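Long-range contacts in putative nucleotide-diphospho-sugar transferase (Desulfovibrio desulfuricans subsp. desulfuricans, PDB 3CGX), which probably transfers sugar units from nucleotide-diphospho-sugar donors as a GT-A-type glycosyltransferase: residues A[20-25]-A[191-196]; A[36-41]-A[212-217]; A[200-205]-A[218-223]. All blocks are in the same frame, centred on the assembly; numbering follows the deposited sequence.

Contact 1: A[20-25]-A[191-196]; sequences KTRLGE and DVDTVW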
loop_
_atom_site.group_PDB
_atom_site.type_symbol
_atom_site.label_atom_id
_atom_site.label_comp_id
_atom_site.label_asym_id
_atom_site.label_seq_id
_atom_site.Cartn_x
_atom_site.Cartn_y
_atom_site.Cartn_z
ATOM N N LYS A 20 -6.539 8.525 8.305
ATOM C CA LYS A 20 -6.161 9.839 7.753
ATOM C C LYS A 20 -6.540 10.992 8.662
ATOM O O LYS A 20 -7.091 12.018 8.239
ATOM C CB LYS A 20 -6.760 10.021 6.344
ATOM C CG LYS A 20 -6.229 8.988 5.300
ATOM C CD LYS A 20 -4.666 8.993 5.221
ATOM C CE LYS A 20 -4.080 8.198 4.103
ATOM N NZ LYS A 20 -2.588 8.031 4.265
ATOM N N THR A 21 -6.238 10.838 9.941
ATOM C CA THR A 21 -6.605 11.877 10.894
ATOM C C THR A 21 -5.818 13.183 10.732
ATOM O O THR A 21 -6.332 14.270 11.001
ATOM C CB THR A 21 -6.512 11.365 12.345
ATOM O OG1 THR A 21 -5.180 10.918 12.587
ATOM C CG2 THR A 21 -7.577 10.264 12.579
ATOM N N ARG A 22 -4.583 13.092 10.287
ATOM C CA ARG A 22 -3.801 14.294 10.021
ATOM C C ARG A 22 -4.401 15.134 8.833
ATOM O O ARG A 22 -4.488 16.379 8.891
ATOM C CB ARG A 22 -2.364 13.911 9.717
ATOM C CG ARG A 22 -1.559 15.051 9.224
ATOM C CD ARG A 22 -0.947 15.808 10.309
ATOM N NE ARG A 22 -0.051 16.855 9.831
ATOM C CZ ARG A 22 1.213 16.660 9.478
ATOM N NH1 ARG A 22 1.754 15.436 9.498
ATOM N NH2 ARG A 22 1.934 17.683 9.070
ATOM N N LEU A 23 -4.819 14.438 7.779
ATOM C CA LEU A 23 -5.546 15.062 6.676
ATOM C C LEU A 23 -6.894 15.605 7.211
ATOM O O LEU A 23 -7.297 16.734 6.912
ATOM C CB LEU A 23 -5.703 14.054 5.524
ATOM C CG LEU A 23 -6.586 14.427 4.353
ATOM C CD1 LEU A 23 -6.014 15.690 3.635
ATOM C CD2 LEU A 23 -6.679 13.286 3.402
ATOM N N GLY A 24 -7.570 14.821 8.059
ATOM C CA GLY A 24 -8.834 15.236 8.684
ATOM C C GLY A 24 -8.812 16.513 9.505
ATOM O O GLY A 24 -9.826 17.193 9.623
ATOM N N GLU A 25 -7.661 16.833 10.083
ATOM C CA GLU A 25 -7.480 18.080 10.886
ATOM C C GLU A 25 -7.756 19.303 10.044
ATOM O O GLU A 25 -8.222 20.341 10.533
ATOM C CB GLU A 25 -6.038 18.151 11.465
ATOM C CG GLU A 25 -5.901 17.315 12.729
ATOM C CD GLU A 25 -4.488 17.212 13.266
ATOM O OE1 GLU A 25 -3.670 16.443 12.721
ATOM O OE2 GLU A 25 -4.211 17.853 14.285
ATOM N N ASP A 191 3.507 8.789 -0.401
ATOM C CA ASP A 191 2.316 8.393 0.343
ATOM C C ASP A 191 1.526 9.675 0.559
ATOM O O ASP A 191 2.112 10.731 0.832
ATOM C CB ASP A 191 2.636 7.780 1.729
ATOM C CG ASP A 191 3.342 6.379 1.655
ATOM O OD1 ASP A 191 2.744 5.387 1.195
ATOM O OD2 ASP A 191 4.493 6.263 2.117
ATOM N N VAL A 192 0.206 9.588 0.475
ATOM C CA VAL A 192 -0.631 10.752 0.681
ATOM C C VAL A 192 -1.167 10.720 2.123
ATOM O O VAL A 192 -2.058 9.941 2.455
ATOM C CB VAL A 192 -1.759 10.868 -0.393
ATOM C CG1 VAL A 192 -2.629 12.119 -0.110
ATOM C CG2 VAL A 192 -1.166 10.903 -1.827
ATOM N N ASP A 193 -0.551 11.544 2.960
ATOM C CA ASP A 193 -0.826 11.635 4.412
ATOM C C ASP A 193 -1.462 12.983 4.802
ATOM O O ASP A 193 -2.411 13.023 5.537
ATOM C CB ASP A 193 0.486 11.455 5.186
ATOM C CG ASP A 193 0.326 11.566 6.743
ATOM O OD1 ASP A 193 -0.681 11.028 7.284
ATOM O OD2 ASP A 193 1.250 12.153 7.421
ATOM N N THR A 194 -0.890 14.071 4.318
ATOM C CA THR A 194 -1.276 15.415 4.747
ATOM C C THR A 194 -2.010 16.157 3.643
ATOM O O THR A 194 -2.031 15.718 2.503
ATOM C CB THR A 194 -0.057 16.265 5.136
ATOM O OG1 THR A 194 0.672 16.606 3.943
ATOM C CG2 THR A 194 0.891 15.551 6.185
ATOM N N VAL A 195 -2.584 17.312 3.985
ATOM C CA VAL A 195 -3.281 18.107 2.982
ATOM C C VAL A 195 -2.276 18.575 1.908
ATOM O O VAL A 195 -2.626 18.759 0.733
ATOM C CB VAL A 195 -4.062 19.299 3.604
ATOM C CG1 VAL A 195 -3.106 20.427 4.171
ATOM C CG2 VAL A 195 -5.065 19.857 2.536
ATOM N N TRP A 196 -1.020 18.739 2.305
ATOM C CA TRP A 196 0.006 19.180 1.364
ATOM C C TRP A 196 0.217 18.058 0.331
ATOM O O TRP A 196 0.271 18.287 -0.879
ATOM C CB TRP A 196 1.309 19.496 2.075
ATOM C CG TRP A 196 1.254 20.490 3.244
ATOM C CD1 TRP A 196 1.572 20.238 4.547
ATOM C CD2 TRP A 196 0.934 21.878 3.188
ATOM N NE1 TRP A 196 1.441 21.346 5.302
ATOM C CE2 TRP A 196 1.086 22.392 4.503
ATOM C CE3 TRP A 196 0.570 22.741 2.157
ATOM C CZ2 TRP A 196 0.839 23.745 4.830
ATOM C CZ3 TRP A 196 0.333 24.058 2.458
ATOM C CH2 TRP A 196 0.478 24.563 3.795
HETATM O O HOH W 1 -1.676 8.449 6.715
HETATM O O HOH W 2 -2.910 10.583 9.910
HETATM O O HOH W 3 -3.699 11.811 7.316
#
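Leu23, in the first turn of helix 21-27, meets Thr194, the N-cap of helix 195-204, at a CA-CA separation of 4.7 Å, close enough for Leu23 CB to lie 3.4 Å from Asp193 O. Beside this backbone approach, Lys20 reaches across to the loop 191-194 and gives a hydrogen bond from NZ to Val192 O at 2.7 Å, the donor tilted 31° from the carbonyl plane. The same NZ forms a salt bridge with Asp112, whose backbone is hydrogen-bonded to Val192. In the GT-A-type fold indicated by the family, with its central mixed sheet, this ties the loop that follows strand 5-11 to the one that leads out of strand 183-185. An imidazole, probably from the crystallisation liquor, is bound near Lys20 and may mark a pocket. Water 1 links NZ to Asp193 OD1, and water 3 joins Leu23 N to Asp193 O. Arg22, its CG anti to the backbone N (chi1 171°), lies alongside Thr194, whose CG2 sits 3.4 Å above the centre of the guanidinium. Asp193 OD2, 3.9 Å from Arg22 NH1 and well out of the guanidinium plane, makes a long salt bridge of charge alone. On the buried side, Leu23 CD1 packs 3.7 Å from Val195 CA.

Contact 2: A[36-41]-A[212-217]; sequences YRHFVQ and RSSTYA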
loop_
_atom_site.group_PDB
_atom_site.type_symbol
_atom_site.label_atom_id
_atom_site.label_comp_id
_atom_site.label_asym_id
_atom_site.label_seq_id
_atom_site.Cartn_x
_atom_site.Cartn_y
_atom_site.Cartn_z
ATOM N N TYR A 36 -9.814 8.403 1.470
ATOM C CA TYR A 36 -9.060 7.155 1.658
ATOM C C TYR A 36 -9.877 5.968 1.118
ATOM O O TYR A 36 -9.348 5.074 0.450
ATOM C CB TYR A 36 -8.606 6.976 3.137
ATOM C CG TYR A 36 -7.965 5.609 3.339
ATOM C CD1 TYR A 36 -6.738 5.300 2.764
ATOM C CD2 TYR A 36 -8.616 4.613 4.084
ATOM C CE1 TYR A 36 -6.175 4.011 2.895
ATOM C CE2 TYR A 36 -8.053 3.348 4.239
ATOM C CZ TYR A 36 -6.849 3.040 3.631
ATOM O OH TYR A 36 -6.267 1.802 3.737
ATOM N N ARG A 37 -11.186 6.001 1.348
ATOM C CA ARG A 37 -12.086 4.957 0.819
ATOM C C ARG A 37 -11.889 4.835 -0.679
ATOM O O ARG A 37 -11.720 3.722 -1.232
ATOM C CB ARG A 37 -13.519 5.275 1.195
ATOM C CG ARG A 37 -14.557 4.365 0.594
ATOM C CD ARG A 37 -15.974 4.861 0.922
ATOM N NE ARG A 37 -16.285 4.539 2.293
ATOM C CZ ARG A 37 -16.860 3.393 2.670
ATOM N NH1 ARG A 37 -17.219 2.510 1.756
ATOM N NH2 ARG A 37 -17.111 3.154 3.954
ATOM N N HIS A 38 -11.854 5.989 -1.339
ATOM C CA HIS A 38 -11.647 6.019 -2.788
ATOM C C HIS A 38 -10.227 5.647 -3.231
ATOM O O HIS A 38 -10.071 5.086 -4.347
ATOM C CB HIS A 38 -12.100 7.364 -3.361
ATOM C CG HIS A 38 -13.588 7.446 -3.444
ATOM N ND1 HIS A 38 -14.287 6.941 -4.521
ATOM C CD2 HIS A 38 -14.515 7.809 -2.525
ATOM C CE1 HIS A 38 -15.584 7.076 -4.297
ATOM N NE2 HIS A 38 -15.749 7.593 -3.091
ATOM N N PHE A 39 -9.230 5.932 -2.401
ATOM C CA PHE A 39 -7.847 5.527 -2.713
ATOM C C PHE A 39 -7.884 4.012 -2.884
ATOM O O PHE A 39 -7.349 3.447 -3.851
ATOM C CB PHE A 39 -6.863 5.795 -1.590
ATOM C CG PHE A 39 -6.489 7.257 -1.372
ATOM C CD1 PHE A 39 -7.162 8.297 -1.992
ATOM C CD2 PHE A 39 -5.530 7.576 -0.427
ATOM C CE1 PHE A 39 -6.827 9.612 -1.716
ATOM C CE2 PHE A 39 -5.195 8.917 -0.146
ATOM C CZ PHE A 39 -5.885 9.919 -0.792
ATOM N N VAL A 40 -8.529 3.358 -1.916
ATOM C CA VAL A 40 -8.539 1.896 -1.862
ATOM C C VAL A 40 -9.302 1.287 -3.045
ATOM O O VAL A 40 -8.829 0.375 -3.756
ATOM C CB VAL A 40 -9.045 1.346 -0.474
ATOM C CG1 VAL A 40 -9.263 -0.154 -0.545
ATOM C CG2 VAL A 40 -8.046 1.698 0.682
ATOM N N GLN A 41 -10.505 1.793 -3.256
ATOM C CA GLN A 41 -11.306 1.374 -4.414
ATOM C C GLN A 41 -10.589 1.506 -5.725
ATOM O O GLN A 41 -10.617 0.606 -6.552
ATOM C CB GLN A 41 -12.610 2.168 -4.505
ATOM C CG GLN A 41 -13.551 1.792 -3.421
ATOM C CD GLN A 41 -14.774 2.676 -3.359
ATOM O OE1 GLN A 41 -15.402 2.729 -2.323
ATOM N NE2 GLN A 41 -15.118 3.391 -4.469
ATOM N N ARG A 212 -8.914 10.127 -14.468
ATOM C CA ARG A 212 -10.213 9.444 -14.670
ATOM C C ARG A 212 -10.679 8.643 -13.470
ATOM O O ARG A 212 -11.709 7.990 -13.540
ATOM C CB ARG A 212 -10.154 8.501 -15.860
ATOM C CG ARG A 212 -9.500 9.137 -17.043
ATOM C CD ARG A 212 -9.731 8.297 -18.271
ATOM N NE ARG A 212 -11.088 8.509 -18.742
ATOM C CZ ARG A 212 -11.758 7.638 -19.482
ATOM N NH1 ARG A 212 -11.210 6.467 -19.785
ATOM N NH2 ARG A 212 -12.983 7.939 -19.893
ATOM N N SER A 213 -9.929 8.700 -12.370
ATOM C CA SER A 213 -10.270 7.950 -11.174
ATOM C C SER A 213 -11.370 8.610 -10.341
ATOM O O SER A 213 -11.631 9.807 -10.460
ATOM C CB SER A 213 -9.027 7.749 -10.292
ATOM O OG SER A 213 -8.551 8.972 -9.721
ATOM N N SER A 214 -12.001 7.796 -9.498
ATOM C CA SER A 214 -13.038 8.272 -8.581
ATOM C C SER A 214 -12.394 9.168 -7.544
ATOM O O SER A 214 -12.979 10.173 -7.160
ATOM C CB SER A 214 -13.823 7.149 -7.929
ATOM O OG SER A 214 -13.044 6.436 -7.026
ATOM N N THR A 215 -11.176 8.853 -7.129
ATOM C CA THR A 215 -10.430 9.731 -6.237
ATOM C C THR A 215 -10.269 11.118 -6.862
ATOM O O THR A 215 -10.612 12.142 -6.229
ATOM C CB THR A 215 -9.048 9.189 -5.866
ATOM O OG1 THR A 215 -9.237 8.027 -5.094
ATOM C CG2 THR A 215 -8.201 10.233 -4.982
ATOM N N TYR A 216 -9.780 11.168 -8.105
ATOM C CA TYR A 216 -9.548 12.471 -8.734
ATOM C C TYR A 216 -10.863 13.241 -8.893
ATOM O O TYR A 216 -10.895 14.508 -8.737
ATOM C CB TYR A 216 -8.787 12.348 -10.067
ATOM C CG TYR A 216 -8.361 13.701 -10.612
ATOM C CD1 TYR A 216 -9.216 14.427 -11.398
ATOM C CD2 TYR A 216 -7.099 14.253 -10.328
ATOM C CE1 TYR A 216 -8.868 15.640 -11.890
ATOM C CE2 TYR A 216 -6.749 15.486 -10.836
ATOM C CZ TYR A 216 -7.638 16.163 -11.605
ATOM O OH TYR A 216 -7.317 17.395 -12.130
ATOM N N ALA A 217 -11.952 12.536 -9.204
ATOM C CA ALA A 217 -13.270 13.209 -9.263
ATOM C C ALA A 217 -13.592 13.920 -7.932
ATOM O O ALA A 217 -14.142 15.044 -7.912
ATOM C CB ALA A 217 -14.426 12.217 -9.641
HETATM O O HOH W 4 -14.455 3.490 -7.257
#
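The imidazole of His38 presents its edge to Ser214, with OG only 11° out of the ring plane. The hydrogen bond from His38 ND1 to Ser214 OG measures 2.8 Å, with an N-H...O angle of 159°. Ser214 OG stands between its own backbone N and carbonyl carbon (chi1 69°), and ring and hydroxyl meet where helix 29-47 passes the start of helix 214-221. Water 4 adds a second link: it accepts from Gln41 NE2 and donates to Ser214 OG.

Thr215, one residue further on, divides its two branches between different neighbours. OG1 faces the backbone of helix 29-47, 3.1 Å from His38 O, and has its hydrogen-bond partner in Asp42. The methyl CG2, anti to the backbone N, turns to the Phe39 ring and comes within 3.6 Å of Phe39 CE1, the two side chains crossing obliquely. The backbones are close as well, with 5.2 Å between His38 CA and Thr215 CA. Just before these residues, Ser213 is the N-cap of helix 214-221, its OG accepting from Tyr216 N at 3.0 Å.

Both hydroxyls that face helix 29-47 are thus tied to Asp42, Ser214 OG to one carboxylate oxygen and Thr215 OG1 to the other. Because Ser214 OG accepts from the imidazole, its own proton can then go to the carboxylate, which would link His38, Ser214 and Asp42 in a chain of hydrogen bonds; the acid would be expected to polarise the hydroxyl and strengthen it as an acceptor for ND1.

Contact 3: A[200-205]-A[218-223]; sequences VLYRTN and LLREND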
loop_
_atom_site.group_PDB
_atom_site.type_symbol
_atom_site.label_atom_id
_atom_site.label_comp_id
_atom_site.label_asym_id
_atom_site.label_seq_id
_atom_site.Cartn_x
_atom_site.Cartn_y
_atom_site.Cartn_z
ATOM N N VAL A 200 -0.481 18.131 -3.838
ATOM C CA VAL A 200 0.489 17.684 -4.871
ATOM C C VAL A 200 -0.115 16.569 -5.710
ATOM O O VAL A 200 0.007 16.596 -6.956
ATOM C CB VAL A 200 1.822 17.203 -4.254
ATOM C CG1 VAL A 200 2.733 16.575 -5.342
ATOM C CG2 VAL A 200 2.501 18.337 -3.463
ATOM N N LEU A 201 -0.802 15.633 -5.056
ATOM C CA LEU A 201 -1.466 14.518 -5.759
ATOM C C LEU A 201 -2.382 15.106 -6.831
ATOM O O LEU A 201 -2.395 14.673 -8.000
ATOM C CB LEU A 201 -2.288 13.615 -4.832
ATOM C CG LEU A 201 -3.121 12.445 -5.404
ATOM C CD1 LEU A 201 -2.240 11.295 -5.979
ATOM C CD2 LEU A 201 -4.112 11.862 -4.342
ATOM N N TYR A 202 -3.146 16.102 -6.410
ATOM C CA TYR A 202 -4.150 16.776 -7.270
ATOM C C TYR A 202 -3.511 17.535 -8.412
ATOM O O TYR A 202 -3.876 17.365 -9.575
ATOM C CB TYR A 202 -5.014 17.749 -6.424
ATOM C CG TYR A 202 -6.145 18.473 -7.178
ATOM C CD1 TYR A 202 -7.012 17.768 -8.025
ATOM C CD2 TYR A 202 -6.369 19.828 -6.995
ATOM C CE1 TYR A 202 -8.050 18.414 -8.683
ATOM C CE2 TYR A 202 -7.405 20.483 -7.652
ATOM C CZ TYR A 202 -8.228 19.754 -8.501
ATOM O OH TYR A 202 -9.248 20.394 -9.114
ATOM N N ARG A 203 -2.506 18.332 -8.105
ATOM C CA ARG A 203 -1.996 19.243 -9.106
ATOM C C ARG A 203 -1.058 18.593 -10.126
ATOM O O ARG A 203 -0.934 19.085 -11.241
ATOM C CB ARG A 203 -1.339 20.409 -8.450
ATOM C CG ARG A 203 -2.387 21.313 -7.748
ATOM C CD ARG A 203 -1.750 22.193 -6.764
ATOM N NE ARG A 203 -0.999 23.220 -7.419
ATOM C CZ ARG A 203 0.030 23.847 -6.855
ATOM N NH1 ARG A 203 0.451 23.530 -5.623
ATOM N NH2 ARG A 203 0.644 24.789 -7.520
ATOM N N THR A 204 -0.426 17.499 -9.750
ATOM C CA THR A 204 0.503 16.802 -10.653
ATOM C C THR A 204 -0.157 15.690 -11.470
ATOM O O THR A 204 0.467 15.115 -12.358
ATOM C CB THR A 204 1.693 16.223 -9.856
ATOM O OG1 THR A 204 1.227 15.188 -8.964
ATOM C CG2 THR A 204 2.427 17.355 -9.076
ATOM N N ASN A 205 -1.416 15.364 -11.207
ATOM C CA ASN A 205 -2.082 14.315 -12.001
ATOM C C ASN A 205 -3.087 14.849 -13.010
ATOM O O ASN A 205 -3.834 14.071 -13.616
ATOM C CB ASN A 205 -2.752 13.261 -11.131
ATOM C CG ASN A 205 -1.773 12.290 -10.563
ATOM O OD1 ASN A 205 -1.396 12.381 -9.387
ATOM N ND2 ASN A 205 -1.318 11.377 -11.391
ATOM N N LEU A 218 -13.346 13.255 -6.815
ATOM C CA LEU A 218 -13.477 13.848 -5.503
ATOM C C LEU A 218 -12.608 15.069 -5.271
ATOM O O LEU A 218 -13.000 16.004 -4.658
ATOM C CB LEU A 218 -13.091 12.854 -4.449
ATOM C CG LEU A 218 -14.145 12.322 -3.562
ATOM C CD1 LEU A 218 -14.905 13.437 -2.877
ATOM C CD2 LEU A 218 -14.974 11.590 -4.506
ATOM N N LEU A 219 -11.391 14.994 -5.727
ATOM C CA LEU A 219 -10.439 16.111 -5.596
ATOM C C LEU A 219 -10.923 17.329 -6.363
ATOM O O LEU A 219 -10.861 18.442 -5.869
ATOM C CB LEU A 219 -9.025 15.732 -6.055
ATOM C CG LEU A 219 -8.323 14.534 -5.379
ATOM C CD1 LEU A 219 -6.967 14.206 -6.036
ATOM C CD2 LEU A 219 -8.140 14.770 -3.914
ATOM N N ARG A 220 -11.424 17.095 -7.578
ATOM C CA ARG A 220 -11.940 18.153 -8.453
ATOM C C ARG A 220 -13.135 18.853 -7.780
ATOM O O ARG A 220 -13.267 20.097 -7.800
ATOM C CB ARG A 220 -12.273 17.514 -9.828
ATOM C CG ARG A 220 -12.448 18.436 -10.939
ATOM C CD ARG A 220 -12.500 17.578 -12.177
ATOM N NE ARG A 220 -13.655 16.683 -12.118
ATOM C CZ ARG A 220 -13.681 15.430 -12.575
ATOM N NH1 ARG A 220 -12.593 14.879 -13.108
ATOM N NH2 ARG A 220 -14.802 14.719 -12.470
ATOM N N GLU A 221 -13.997 18.057 -7.154
ATOM C CA GLU A 221 -15.132 18.598 -6.387
ATOM C C GLU A 221 -14.646 19.481 -5.264
ATOM O O GLU A 221 -15.318 20.441 -4.890
ATOM C CB GLU A 221 -15.995 17.513 -5.726
ATOM C CG GLU A 221 -16.845 16.721 -6.619
ATOM C CD GLU A 221 -17.626 15.642 -5.858
ATOM O OE1 GLU A 221 -17.795 15.741 -4.603
ATOM O OE2 GLU A 221 -18.068 14.696 -6.545
ATOM N N ASN A 222 -13.480 19.122 -4.730
ATOM C CA ASN A 222 -12.884 19.836 -3.595
ATOM C C ASN A 222 -11.818 20.837 -4.028
ATOM O O ASN A 222 -10.994 21.299 -3.221
ATOM C CB ASN A 222 -12.385 18.814 -2.547
ATOM C CG ASN A 222 -13.529 18.235 -1.737
ATOM O OD1 ASN A 222 -14.012 18.878 -0.823
ATOM N ND2 ASN A 222 -14.015 17.035 -2.126
ATOM N N ASP A 223 -11.916 21.256 -5.291
ATOM C CA ASP A 223 -10.926 22.173 -5.874
ATOM C C ASP A 223 -10.661 23.420 -5.012
ATOM O O ASP A 223 -9.498 23.758 -4.686
ATOM C CB ASP A 223 -11.334 22.575 -7.294
ATOM C CG ASP A 223 -10.292 23.487 -7.953
ATOM O OD1 ASP A 223 -9.327 22.946 -8.546
ATOM O OD2 ASP A 223 -10.373 24.703 -7.745
#
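Tyr202 and Asp223 both hold CG anti to the backbone N (chi1 within 3° of 180° in each), and from these positions the phenol hydroxyl and the carboxylate come together. Tyr202 OH donates to Asp223 OD1 at 2.6 Å, a short bond that uses the anti lone pair of that oxygen, on the side away from OD2. OD1 lies at the edge of the ring and in its plane, 3.2 Å from Tyr202 CE2, while the ring and carboxylate planes are 71° apart. A donor this close would be expected to favour the charged form of Asp223.

The rest of the ring runs past Leu219, the two side chains sliding by each other in opposite directions. Leu219 CB touches the ring at Tyr202 CD1, 3.5 Å away, and Leu219 O lies over one face, displaced toward the rim. Further along, Tyr202 OH comes within 3.6 Å of Arg220 CA, and the phenol thus reaches from Leu219 past Arg220 to Asp223. Leu219 also turns its CD1 to Leu201 CD2 at 4.1 Å, the two leucines crossing at about a right angle and extending the apolar part of the contact.

Helix 214-221 ends beside this contact: Asn222 is the first residue to leave helical geometry, and its ND2 turns back to donate to Leu218 O at 2.9 Å. Asp223 then opens the short helix 223-226, whose Ile226 packs against both Tyr202 and Leu219. The Tyr202 ring also meets that of Tyr216 at about 40°, while Leu218 and Leu219 rest on Leu35 of helix 29-47, and helix 214-221 thereby packs against both helix 29-47 and helix 195-204.

In the fold
From the N terminus, the chain passes through strand 5-11 into helices 21-27 and 29-47, which supply the first halves of contacts 1 and 2. It then runs through most of the mixed sheet before strand 183-185 leads to 191-196, where contact 1 closes a loop of 165 residues. Contact 3 opens next, at 200-205; 212-217 then closes contact 2, and 218-223 closes contact 3 after only 12 intervening residues. Contact 2 therefore crosses both others, while contacts 1 and 3 follow in series along helix 195-204. Val192 touches both Phe39 and Leu201, and Tyr216 reaches the backbone of Asn205, joining the three into one assembly of N-terminal and C-terminal helices.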